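Long-range contacts in VIN1 (Oscarella pearsei, PDB 6BFI), which binds actin filaments and may play a part in cell-cell adhesion, as a sponge homologue of vinculin: residues Ala266-Leu271 and Gly428-Ala433; Ala272-Gln277 and Arg296-Glu301; Val424-Gly429 and Glu437-Ala442; Glu370-Asp375 and Ala418-Leu423. All blocks are in the same frame, centred on the assembly; numbering follows the deposited sequence.

Contact 1: residues Ala266-Leu271 and Gly428-Ala433; sequences ASAASL and GGCSDA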
loop_
_atom_site.group_PDB
_atom_site.type_symbol
_atom_site.label_atom_id
_atom_site.label_comp_id
_atom_site.label_asym_id
_atom_site.label_seq_id
_atom_site.Cartn_x
_atom_site.Cartn_y
_atom_site.Cartn_z
ATOM N N ALA A 266 13.459 5.819 8.549
ATOM C CA ALA A 266 12.595 4.647 8.483
ATOM C C ALA A 266 11.170 5.039 8.104
ATOM O O ALA A 266 10.903 6.190 7.760
ATOM C CB ALA A 266 12.607 3.905 9.811
ATOM N N SER A 267 10.262 4.070 8.164
ATOM C CA SER A 267 8.853 4.291 7.892
ATOM C C SER A 267 8.075 4.328 9.205
ATOM O O SER A 267 8.640 4.242 10.297
ATOM C CB SER A 267 8.313 3.205 6.958
ATOM O OG SER A 267 8.418 1.924 7.558
ATOM N N ALA A 268 6.751 4.461 9.094
ATOM C CA ALA A 268 5.913 4.462 10.288
ATOM C C ALA A 268 5.865 3.081 10.929
ATOM O O ALA A 268 5.962 2.955 12.155
ATOM C CB ALA A 268 4.506 4.947 9.947
ATOM N N ALA A 269 5.712 2.036 10.114
ATOM C CA ALA A 269 5.704 0.677 10.643
ATOM C C ALA A 269 7.048 0.305 11.255
ATOM O O ALA A 269 7.099 -0.456 12.228
ATOM C CB ALA A 269 5.328 -0.312 9.538
ATOM N N SER A 270 8.144 0.828 10.699
ATOM C CA SER A 270 9.459 0.566 11.275
ATOM C C SER A 270 9.680 1.370 12.548
ATOM O O SER A 270 10.403 0.918 13.442
ATOM C CB SER A 270 10.555 0.872 10.256
ATOM O OG SER A 270 10.472 -0.006 9.148
ATOM N N LEU A 271 9.083 2.559 12.644
ATOM C CA LEU A 271 9.126 3.302 13.898
ATOM C C LEU A 271 8.364 2.563 14.989
ATOM O O LEU A 271 8.864 2.404 16.108
ATOM C CB LEU A 271 8.560 4.708 13.699
ATOM C CG LEU A 271 9.524 5.749 13.130
ATOM C CD1 LEU A 271 8.779 7.022 12.753
ATOM C CD2 LEU A 271 10.629 6.048 14.132
ATOM N N GLY A 428 1.799 7.272 12.345
ATOM C CA GLY A 428 0.598 6.629 12.829
ATOM C C GLY A 428 0.681 5.138 13.009
ATOM O O GLY A 428 -0.338 4.505 13.304
ATOM N N GLY A 429 1.863 4.548 12.847
ATOM C CA GLY A 429 1.993 3.112 12.986
ATOM C C GLY A 429 1.265 2.305 11.939
ATOM O O GLY A 429 0.917 1.151 12.194
ATOM N N CYS A 430 1.014 2.879 10.765
ATOM C CA CYS A 430 0.340 2.158 9.697
ATOM C C CYS A 430 1.354 1.419 8.829
ATOM O O CYS A 430 2.541 1.753 8.793
ATOM C CB CYS A 430 -0.491 3.116 8.840
ATOM S SG CYS A 430 0.435 4.510 8.158
ATOM N N SER A 431 0.869 0.395 8.129
ATOM C CA SER A 431 1.725 -0.353 7.222
ATOM C C SER A 431 2.183 0.533 6.066
ATOM O O SER A 431 1.643 1.617 5.821
ATOM C CB SER A 431 0.999 -1.585 6.680
ATOM O OG SER A 431 -0.042 -1.213 5.796
ATOM N N ASP A 432 3.202 0.053 5.348
ATOM C CA ASP A 432 3.777 0.829 4.255
ATOM C C ASP A 432 2.780 1.039 3.124
ATOM O O ASP A 432 2.824 2.070 2.438
ATOM C CB ASP A 432 5.033 0.135 3.732
ATOM C CG ASP A 432 6.088 -0.043 4.803
ATOM O OD1 ASP A 432 6.338 0.919 5.560
ATOM O OD2 ASP A 432 6.664 -1.146 4.893
ATOM N N ALA A 433 1.879 0.078 2.909
ATOM C CA ALA A 433 0.895 0.210 1.841
ATOM C C ALA A 433 -0.120 1.299 2.168
ATOM O O ALA A 433 -0.378 2.190 1.347
ATOM C CB ALA A 433 0.200 -1.132 1.603
#
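Ala268 and Ala269, in the first turn of helix 268-283, lie against the chain that leads into helix 432-449, and Asp432 comes over from that side to meet Ser267. The CB of Ala268 points into the linker and packs on backbone rather than on side chains, 3.9 Å from the N of Gly429; the Cys430 carbonyl lies beside it too. The same carbonyl is flanked by the next alanine, with Ala269 CB 3.5 Å from Cys430 O. Cys430 SG is a looser neighbour, 4.5 Å from Ala268 CB. Small residues suit so close an approach: Ala268 and Gly429 have their CA atoms 4.9 Å apart, and Gly429 has a positive phi of 66°, which favours glycine. Asp432 works at the other end. Its CG stands beside its own backbone N (chi1 -59°), and OD1 lies 3.1 Å from Ser267 OG, within hydrogen-bonding distance. That hydroxyl is also hydrogen-bonded to Ser270, OG to OG at 3.2 Å, which ties it into the first turn of its own helix. The carboxylate thus sits near the N-terminal ends of two helices, whose dipoles would probably favour its negative charge. From the linker, Ser431 also touches Asn755 of helix 750-760. Ser267 and Ser431 both occupy N-cap positions, so two helix starts meet here, a junction within the all-helical architecture of the vinculin family.

Contact 2: residues Ala272-Gln277 and Arg296-Glu301; sequences AHMFHQ and RKCISE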
loop_
_atom_site.group_PDB
_atom_site.type_symbol
_atom_site.label_atom_id
_atom_site.label_comp_id
_atom_site.label_asym_id
_atom_site.label_seq_id
_atom_site.Cartn_x
_atom_site.Cartn_y
_atom_site.Cartn_z
ATOM N N ALA A 272 7.149 2.104 14.678
ATOM C CA ALA A 272 6.385 1.325 15.646
ATOM C C ALA A 272 7.136 0.063 16.051
ATOM O O ALA A 272 7.214 -0.273 17.241
ATOM C CB ALA A 272 5.016 0.970 15.068
ATOM N N HIS A 273 7.706 -0.643 15.070
ATOM C CA HIS A 273 8.451 -1.858 15.374
ATOM C C HIS A 273 9.666 -1.557 16.242
ATOM O O HIS A 273 10.006 -2.338 17.136
ATOM C CB HIS A 273 8.874 -2.552 14.079
ATOM C CG HIS A 273 9.423 -3.927 14.283
ATOM N ND1 HIS A 273 10.775 -4.186 14.344
ATOM C CD2 HIS A 273 8.803 -5.120 14.445
ATOM C CE1 HIS A 273 10.965 -5.481 14.529
ATOM N NE2 HIS A 273 9.784 -6.069 14.595
ATOM N N MET A 274 10.327 -0.423 15.999
ATOM C CA MET A 274 11.463 -0.039 16.832
ATOM C C MET A 274 11.018 0.274 18.257
ATOM O O MET A 274 11.687 -0.119 19.223
ATOM C CB MET A 274 12.184 1.155 16.205
ATOM C CG MET A 274 13.432 1.601 16.948
ATOM S SD MET A 274 14.261 2.982 16.135
ATOM C CE MET A 274 14.925 2.171 14.683
ATOM N N PHE A 275 9.894 0.981 18.406
ATOM C CA PHE A 275 9.310 1.205 19.726
ATOM C C PHE A 275 9.086 -0.115 20.454
ATOM O O PHE A 275 9.475 -0.275 21.617
ATOM C CB PHE A 275 7.988 1.966 19.591
ATOM C CG PHE A 275 8.111 3.454 19.770
ATOM C CD1 PHE A 275 8.443 4.274 18.700
ATOM C CD2 PHE A 275 7.878 4.037 21.004
ATOM C CE1 PHE A 275 8.549 5.645 18.865
ATOM C CE2 PHE A 275 7.985 5.407 21.174
ATOM C CZ PHE A 275 8.320 6.210 20.105
ATOM N N HIS A 276 8.466 -1.080 19.772
ATOM C CA HIS A 276 8.108 -2.335 20.424
ATOM C C HIS A 276 9.344 -3.162 20.758
ATOM O O HIS A 276 9.398 -3.809 21.811
ATOM C CB HIS A 276 7.148 -3.123 19.534
ATOM C CG HIS A 276 5.922 -2.356 19.144
ATOM N ND1 HIS A 276 5.034 -2.804 18.191
ATOM C CD2 HIS A 276 5.436 -1.168 19.581
ATOM C CE1 HIS A 276 4.055 -1.927 18.055
ATOM N NE2 HIS A 276 4.275 -0.926 18.889
ATOM N N GLN A 277 10.343 -3.154 19.874
ATOM C CA GLN A 277 11.585 -3.871 20.143
ATOM C C GLN A 277 12.324 -3.262 21.327
ATOM O O GLN A 277 12.908 -3.987 22.143
ATOM C CB GLN A 277 12.470 -3.863 18.897
ATOM C CG GLN A 277 11.953 -4.726 17.762
ATOM C CD GLN A 277 12.389 -6.172 17.883
ATOM O OE1 GLN A 277 13.580 -6.462 18.003
ATOM N NE2 GLN A 277 11.427 -7.087 17.857
ATOM N N ARG A 296 16.766 6.066 22.261
ATOM C CA ARG A 296 17.021 7.466 21.938
ATOM C C ARG A 296 16.361 7.857 20.621
ATOM O O ARG A 296 15.871 8.985 20.476
ATOM C CB ARG A 296 18.526 7.732 21.901
ATOM C CG ARG A 296 19.164 7.744 23.287
ATOM C CD ARG A 296 20.623 8.171 23.258
ATOM N NE ARG A 296 21.077 8.609 24.576
ATOM C CZ ARG A 296 21.585 7.802 25.503
ATOM N NH1 ARG A 296 21.711 6.504 25.261
ATOM N NH2 ARG A 296 21.967 8.293 26.675
ATOM N N LYS A 297 16.323 6.936 19.652
ATOM C CA LYS A 297 15.573 7.203 18.427
ATOM C C LYS A 297 14.088 7.389 18.724
ATOM O O LYS A 297 13.432 8.256 18.132
ATOM C CB LYS A 297 15.779 6.075 17.416
ATOM C CG LYS A 297 17.212 5.905 16.948
ATOM C CD LYS A 297 17.282 5.006 15.724
ATOM C CE LYS A 297 18.711 4.587 15.424
ATOM N NZ LYS A 297 19.632 5.751 15.305
ATOM N N CYS A 298 13.541 6.587 19.642
ATOM C CA CYS A 298 12.138 6.751 20.011
ATOM C C CYS A 298 11.898 8.099 20.682
ATOM O O CYS A 298 10.854 8.728 20.473
ATOM C CB CYS A 298 11.699 5.607 20.922
ATOM S SG CYS A 298 11.688 3.996 20.105
ATOM N N ILE A 299 12.856 8.560 21.490
ATOM C CA ILE A 299 12.747 9.890 22.083
ATOM C C ILE A 299 12.757 10.957 20.994
ATOM O O ILE A 299 11.988 11.926 21.045
ATOM C CB ILE A 299 13.873 10.109 23.108
ATOM C CG1 ILE A 299 13.747 9.108 24.261
ATOM C CG2 ILE A 299 13.853 11.536 23.634
ATOM C CD1 ILE A 299 14.864 9.204 25.282
ATOM N N SER A 300 13.622 10.789 19.987
ATOM C CA SER A 300 13.657 11.737 18.876
ATOM C C SER A 300 12.329 11.770 18.133
ATOM O O SER A 300 11.871 12.840 17.714
ATOM C CB SER A 300 14.796 11.391 17.918
ATOM O OG SER A 300 16.038 11.862 18.408
ATOM N N GLU A 301 11.697 10.608 17.949
ATOM C CA GLU A 301 10.381 10.588 17.319
ATOM C C GLU A 301 9.348 11.292 18.191
ATOM O O GLU A 301 8.488 12.026 17.682
ATOM C CB GLU A 301 9.959 9.146 17.026
ATOM C CG GLU A 301 8.504 8.975 16.601
ATOM C CD GLU A 301 8.214 9.488 15.194
ATOM O OE1 GLU A 301 9.133 10.018 14.531
ATOM O OE2 GLU A 301 7.057 9.353 14.746
#
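Glu301, whose CG lies at the edge of the Phe275 ring, is held at its carboxylate by Ser427: OE2 hydrogen-bonds the serine hydroxyl, while OE1 has a long, weak ion pair with Arg304. The carbon chain of Glu301 touches the rim of the ring, with CG 4.0 Å from Phe275 CE1. The main event is over the ring face. Cys298 has its CB directed at the other helix and sets SG above the centre of the Phe275 ring, 3.6 Å from the centroid and 13° off the normal, a sulfur-aromatic contact. Its CB follows over the same face as a CH-pi partner, 3.5 Å from Phe275 CZ. Helices 268-283 and 289-306 follow one another in the chain and form a helical hairpin, with the axes of the two short segments 9.8 Å apart at closest approach and their directions 132° from parallel. Helix 344-375 packs against this pair, bringing Leu357 and Ile364 to Phe275. An alanine in place of Phe275 would probably open a gap between the helices and leave the Cys298 sulfur without its aromatic surface. Farther toward solvent, Met274 runs out extended until chi3 (-71°) bends CE aside, and its side chain crosses that of Lys297 at a slant. Met274 SD lies 3.7 Å from Lys297 CD and as near to Lys297 CB, so the aliphatic part of the lysine does the packing while its amine turns off from the interface.

Contact 3: residues Val424-Gly429 and Glu437-Ala442; sequences VASSGG and ELRKEA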
loop_
_atom_site.group_PDB
_atom_site.type_symbol
_atom_site.label_atom_id
_atom_site.label_comp_id
_atom_site.label_asym_id
_atom_site.label_seq_id
_atom_site.Cartn_x
_atom_site.Cartn_y
_atom_site.Cartn_z
ATOM N N VAL A 424 0.153 11.739 9.915
ATOM C CA VAL A 424 -0.412 10.427 10.220
ATOM C C VAL A 424 0.321 9.339 9.446
ATOM O O VAL A 424 0.632 8.271 9.988
ATOM C CB VAL A 424 -1.924 10.417 9.924
ATOM C CG1 VAL A 424 -2.442 8.995 9.829
ATOM C CG2 VAL A 424 -2.671 11.187 10.999
ATOM N N ALA A 425 0.623 9.600 8.172
ATOM C CA ALA A 425 1.331 8.614 7.365
ATOM C C ALA A 425 2.746 8.377 7.877
ATOM O O ALA A 425 3.295 7.283 7.698
ATOM C CB ALA A 425 1.363 9.062 5.901
ATOM N N SER A 426 3.350 9.378 8.519
ATOM C CA SER A 426 4.726 9.251 8.983
ATOM C C SER A 426 4.847 8.736 10.412
ATOM O O SER A 426 5.916 8.237 10.779
ATOM C CB SER A 426 5.447 10.599 8.883
ATOM O OG SER A 426 5.738 10.921 7.536
ATOM N N SER A 427 3.792 8.842 11.224
ATOM C CA SER A 427 3.908 8.505 12.639
ATOM C C SER A 427 2.697 7.759 13.191
ATOM O O SER A 427 2.584 7.623 14.415
ATOM C CB SER A 427 4.138 9.771 13.473
ATOM O OG SER A 427 5.294 10.467 13.041
ATOM N N GLY A 428 1.799 7.272 12.345
ATOM C CA GLY A 428 0.598 6.629 12.829
ATOM C C GLY A 428 0.681 5.138 13.009
ATOM O O GLY A 428 -0.338 4.505 13.304
ATOM N N GLY A 429 1.863 4.548 12.847
ATOM C CA GLY A 429 1.993 3.112 12.986
ATOM C C GLY A 429 1.265 2.305 11.939
ATOM O O GLY A 429 0.917 1.151 12.194
ATOM N N GLU A 437 -0.679 4.862 0.203
ATOM C CA GLU A 437 -1.998 5.259 -0.275
ATOM C C GLU A 437 -2.416 6.600 0.317
ATOM O O GLU A 437 -2.929 7.471 -0.398
ATOM C CB GLU A 437 -3.023 4.177 0.059
ATOM C CG GLU A 437 -4.440 4.512 -0.367
ATOM C CD GLU A 437 -5.391 3.346 -0.191
ATOM O OE1 GLU A 437 -4.932 2.264 0.237
ATOM O OE2 GLU A 437 -6.595 3.509 -0.481
ATOM N N LEU A 438 -2.194 6.788 1.619
ATOM C CA LEU A 438 -2.502 8.066 2.250
ATOM C C LEU A 438 -1.740 9.204 1.583
ATOM O O LEU A 438 -2.319 10.246 1.252
ATOM C CB LEU A 438 -2.175 8.002 3.741
ATOM C CG LEU A 438 -3.345 8.197 4.701
ATOM C CD1 LEU A 438 -2.854 8.201 6.142
ATOM C CD2 LEU A 438 -4.090 9.479 4.376
ATOM N N ARG A 439 -0.434 9.018 1.374
ATOM C CA ARG A 439 0.359 10.063 0.736
ATOM C C ARG A 439 -0.146 10.357 -0.672
ATOM O O ARG A 439 -0.163 11.518 -1.104
ATOM C CB ARG A 439 1.834 9.662 0.709
ATOM C CG ARG A 439 2.460 9.501 2.087
ATOM C CD ARG A 439 3.973 9.402 1.993
ATOM N NE ARG A 439 4.612 9.449 3.304
ATOM C CZ ARG A 439 5.088 8.386 3.943
ATOM N NH1 ARG A 439 5.003 7.182 3.390
ATOM N NH2 ARG A 439 5.654 8.527 5.134
ATOM N N LYS A 440 -0.572 9.319 -1.400
ATOM C CA LYS A 440 -1.121 9.526 -2.735
ATOM C C LYS A 440 -2.390 10.369 -2.678
ATOM O O LYS A 440 -2.556 11.319 -3.452
ATOM C CB LYS A 440 -1.394 8.178 -3.406
ATOM C CG LYS A 440 -1.675 8.269 -4.898
ATOM C CD LYS A 440 -1.730 6.890 -5.545
ATOM C CE LYS A 440 -3.044 6.180 -5.252
ATOM N NZ LYS A 440 -4.188 6.809 -5.971
ATOM N N GLU A 441 -3.295 10.042 -1.751
ATOM C CA GLU A 441 -4.528 10.813 -1.629
ATOM C C GLU A 441 -4.253 12.253 -1.208
ATOM O O GLU A 441 -4.979 13.171 -1.614
ATOM C CB GLU A 441 -5.475 10.132 -0.642
ATOM C CG GLU A 441 -5.842 8.714 -1.044
ATOM C CD GLU A 441 -6.859 8.083 -0.117
ATOM O OE1 GLU A 441 -7.534 7.121 -0.545
ATOM O OE2 GLU A 441 -6.986 8.548 1.034
ATOM N N ALA A 442 -3.208 12.473 -0.407
ATOM C CA ALA A 442 -2.836 13.834 -0.038
ATOM C C ALA A 442 -2.318 14.609 -1.245
ATOM O O ALA A 442 -2.716 15.759 -1.476
ATOM C CB ALA A 442 -1.792 13.808 1.079
#
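Ala425, near the end of helix 399-427, and Leu438, in helix 432-449, are the backbone positions that come nearest, with CA atoms 6.4 Å apart across a short connection. Ala425 points its CB into the interface and meets two side chains: Leu438, CB to CB at 4.3 Å, and Arg439, whose CG is 4.0 Å from Ala425 CB. Arg439 starts with CG beside its backbone N (chi1 -63°) and stays extended from CG to NE, so that NE is carried toward the other helix, with the guanidinium at its end. There, Ala425 CB stands over one face, offset toward the rim, while Ser426 OG lies in plane at the edge. Arg439 NH2 donates to Ser426 OG over 3.4 Å, a weak bond at an angle of 151°. Glu422 backs up both groups, weakly, through OE2. On the buried side, Val424 CG1 reaches Leu438 CD1 at 3.8 Å, the two side chains slanting past each other; Met486 and Val490 of helix 466-493 also pack on Leu438. A hydrophobic inner side and an arginine along the outer one mark this short connection between successive helices of the vinculin-family fold.

Contact 4: residues Glu370-Asp375 and Ala418-Leu423; sequences ERVATD and ADTAEL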
loop_
_atom_site.group_PDB
_atom_site.type_symbol
_atom_site.label_atom_id
_atom_site.label_comp_id
_atom_site.label_asym_id
_atom_site.label_seq_id
_atom_site.Cartn_x
_atom_site.Cartn_y
_atom_site.Cartn_z
ATOM N N GLU A 370 -5.357 14.176 18.232
ATOM C CA GLU A 370 -5.732 15.558 18.510
ATOM C C GLU A 370 -5.596 16.425 17.264
ATOM O O GLU A 370 -6.473 17.249 16.974
ATOM C CB GLU A 370 -4.881 16.112 19.652
ATOM C CG GLU A 370 -5.543 17.238 20.427
ATOM C CD GLU A 370 -4.603 17.907 21.410
ATOM O OE1 GLU A 370 -3.386 17.948 21.134
ATOM O OE2 GLU A 370 -5.081 18.393 22.457
ATOM N N ARG A 371 -4.502 16.253 16.514
ATOM C CA ARG A 371 -4.365 16.948 15.238
ATOM C C ARG A 371 -5.537 16.639 14.319
ATOM O O ARG A 371 -6.077 17.539 13.665
ATOM C CB ARG A 371 -3.048 16.566 14.563
ATOM C CG ARG A 371 -1.861 17.431 14.963
ATOM C CD ARG A 371 -1.931 18.812 14.323
ATOM N NE ARG A 371 -1.813 18.750 12.869
ATOM C CZ ARG A 371 -0.661 18.792 12.206
ATOM N NH1 ARG A 371 0.484 18.900 12.869
ATOM N NH2 ARG A 371 -0.651 18.727 10.879
ATOM N N VAL A 372 -5.953 15.372 14.262
ATOM C CA VAL A 372 -7.094 15.019 13.424
ATOM C C VAL A 372 -8.371 15.662 13.956
ATOM O O VAL A 372 -9.182 16.192 13.186
ATOM C CB VAL A 372 -7.225 13.492 13.316
ATOM C CG1 VAL A 372 -8.497 13.115 12.576
ATOM C CG2 VAL A 372 -6.007 12.923 12.619
ATOM N N ALA A 373 -8.566 15.636 15.278
ATOM C CA ALA A 373 -9.759 16.243 15.861
ATOM C C ALA A 373 -9.835 17.737 15.572
ATOM O O ALA A 373 -10.933 18.292 15.458
ATOM C CB ALA A 373 -9.798 15.995 17.367
ATOM N N THR A 374 -8.686 18.404 15.445
ATOM C CA THR A 374 -8.695 19.841 15.198
ATOM C C THR A 374 -8.856 20.159 13.716
ATOM O O THR A 374 -9.678 21.002 13.337
ATOM C CB THR A 374 -7.412 20.473 15.734
ATOM O OG1 THR A 374 -7.317 20.239 17.145
ATOM C CG2 THR A 374 -7.409 21.974 15.471
ATOM N N ASP A 375 -8.079 19.493 12.861
ATOM C CA ASP A 375 -7.986 19.916 11.466
ATOM C C ASP A 375 -9.142 19.407 10.609
ATOM O O ASP A 375 -9.506 20.063 9.627
ATOM C CB ASP A 375 -6.650 19.462 10.877
ATOM C CG ASP A 375 -5.456 20.005 11.648
ATOM O OD1 ASP A 375 -5.627 20.969 12.426
ATOM O OD2 ASP A 375 -4.340 19.470 11.472
ATOM N N ALA A 418 -3.676 18.300 4.194
ATOM C CA ALA A 418 -2.643 17.463 3.586
ATOM C C ALA A 418 -1.455 17.274 4.524
ATOM O O ALA A 418 -0.876 16.182 4.589
ATOM C CB ALA A 418 -2.196 18.064 2.255
ATOM N N ASP A 419 -1.078 18.326 5.260
ATOM C CA ASP A 419 0.008 18.198 6.228
ATOM C C ASP A 419 -0.335 17.183 7.309
ATOM O O ASP A 419 0.497 16.342 7.670
ATOM C CB ASP A 419 0.324 19.558 6.852
ATOM C CG ASP A 419 1.145 20.443 5.936
ATOM O OD1 ASP A 419 1.174 20.174 4.716
ATOM O OD2 ASP A 419 1.762 21.407 6.435
ATOM N N THR A 420 -1.561 17.243 7.834
ATOM C CA THR A 420 -1.973 16.289 8.858
ATOM C C THR A 420 -1.982 14.867 8.314
ATOM O O THR A 420 -1.540 13.931 8.992
ATOM C CB THR A 420 -3.346 16.674 9.407
ATOM O OG1 THR A 420 -3.224 17.873 10.182
ATOM C CG2 THR A 420 -3.909 15.566 10.287
ATOM N N ALA A 421 -2.471 14.684 7.084
ATOM C CA ALA A 421 -2.391 13.367 6.459
ATOM C C ALA A 421 -0.946 12.886 6.376
ATOM O O ALA A 421 -0.662 11.706 6.614
ATOM C CB ALA A 421 -3.029 13.403 5.071
ATOM N N GLU A 422 -0.015 13.793 6.063
ATOM C CA GLU A 422 1.392 13.410 6.005
ATOM C C GLU A 422 1.916 13.007 7.379
ATOM O O GLU A 422 2.682 12.041 7.497
ATOM C CB GLU A 422 2.226 14.554 5.428
ATOM C CG GLU A 422 3.726 14.311 5.481
ATOM C CD GLU A 422 4.150 13.091 4.685
ATOM O OE1 GLU A 422 3.624 12.899 3.567
ATOM O OE2 GLU A 422 5.004 12.321 5.180
ATOM N N LEU A 423 1.515 13.733 8.427
ATOM C CA LEU A 423 1.945 13.385 9.779
ATOM C C LEU A 423 1.435 12.007 10.174
ATOM O O LEU A 423 2.184 11.185 10.711
ATOM C CB LEU A 423 1.461 14.438 10.778
ATOM C CG LEU A 423 1.748 14.125 12.249
ATOM C CD1 LEU A 423 3.246 14.075 12.507
ATOM C CD2 LEU A 423 1.082 15.135 13.169
#
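Bends at chi2 (-74°) and chi3 (-65°) fold the chain of Arg371 back as far as NE, and the guanidinium beyond meets Thr420, whose OG1 stands beside its own backbone N. The setting is antiparallel helix packing, as in the helical bundles of the vinculin family: the short segments of helices 344-375 and 399-427 run 163° from parallel with their axes 10.3 Å apart. Arg371 NH2 donates to Thr420 OG1 at 2.8 Å, with the hydroxyl lying in the guanidinium plane at its edge. On the same helix, Arg371 NE forms a salt bridge with Asp375 OD2 at 3.0 Å, meeting the carboxylate on its syn side but out of plane. Arg416 is a second salt-bridge partner of that oxygen. Thr420 OG1 also points at Asp375 OD2, but the modelled separation is too short to trust in detail. Over one guanidinium face, offset toward the rim, lies one methyl of Leu423, CD2, 3.8 Å from Arg371 NH1, and the two side chains cross at about a right angle. NH1 itself hydrogen-bonds Leu308 O, so the buried cation is held by polar groups on several sides. A leucine in place of Arg371 would probably leave Asp375 OD2 without one of its two salt-bridge partners, and Thr420 OG1 and Leu308 O without this donor. Alongside this polar cluster, the methyls Val372 CG2 and Thr420 CG2 touch at 4.1 Å.

In the fold
Starting from the N terminus, contact 1 opens first, at 266-271, and closes at 428-433, enclosing a long and mostly helical loop. Contact 2 is nested inside it, joining helices 268-283 and 289-306. Contact 4 is nested there too, after contact 2, and joins helix 344-375 to helix 399-427. Contact 3 begins as contact 1 closes, shares Gly428 and Gly429 with it, and ends a few residues on in helix 432-449. The centres of contacts 1 and 3 are about 9 Å apart, those of contacts 3 and 4 about 10 Å. Together they tie these five helices into one cluster, with the linker 428-431 at the junction of contacts 1 and 3, while contacts 2 and 4 stay about 21 Å apart, centre to centre.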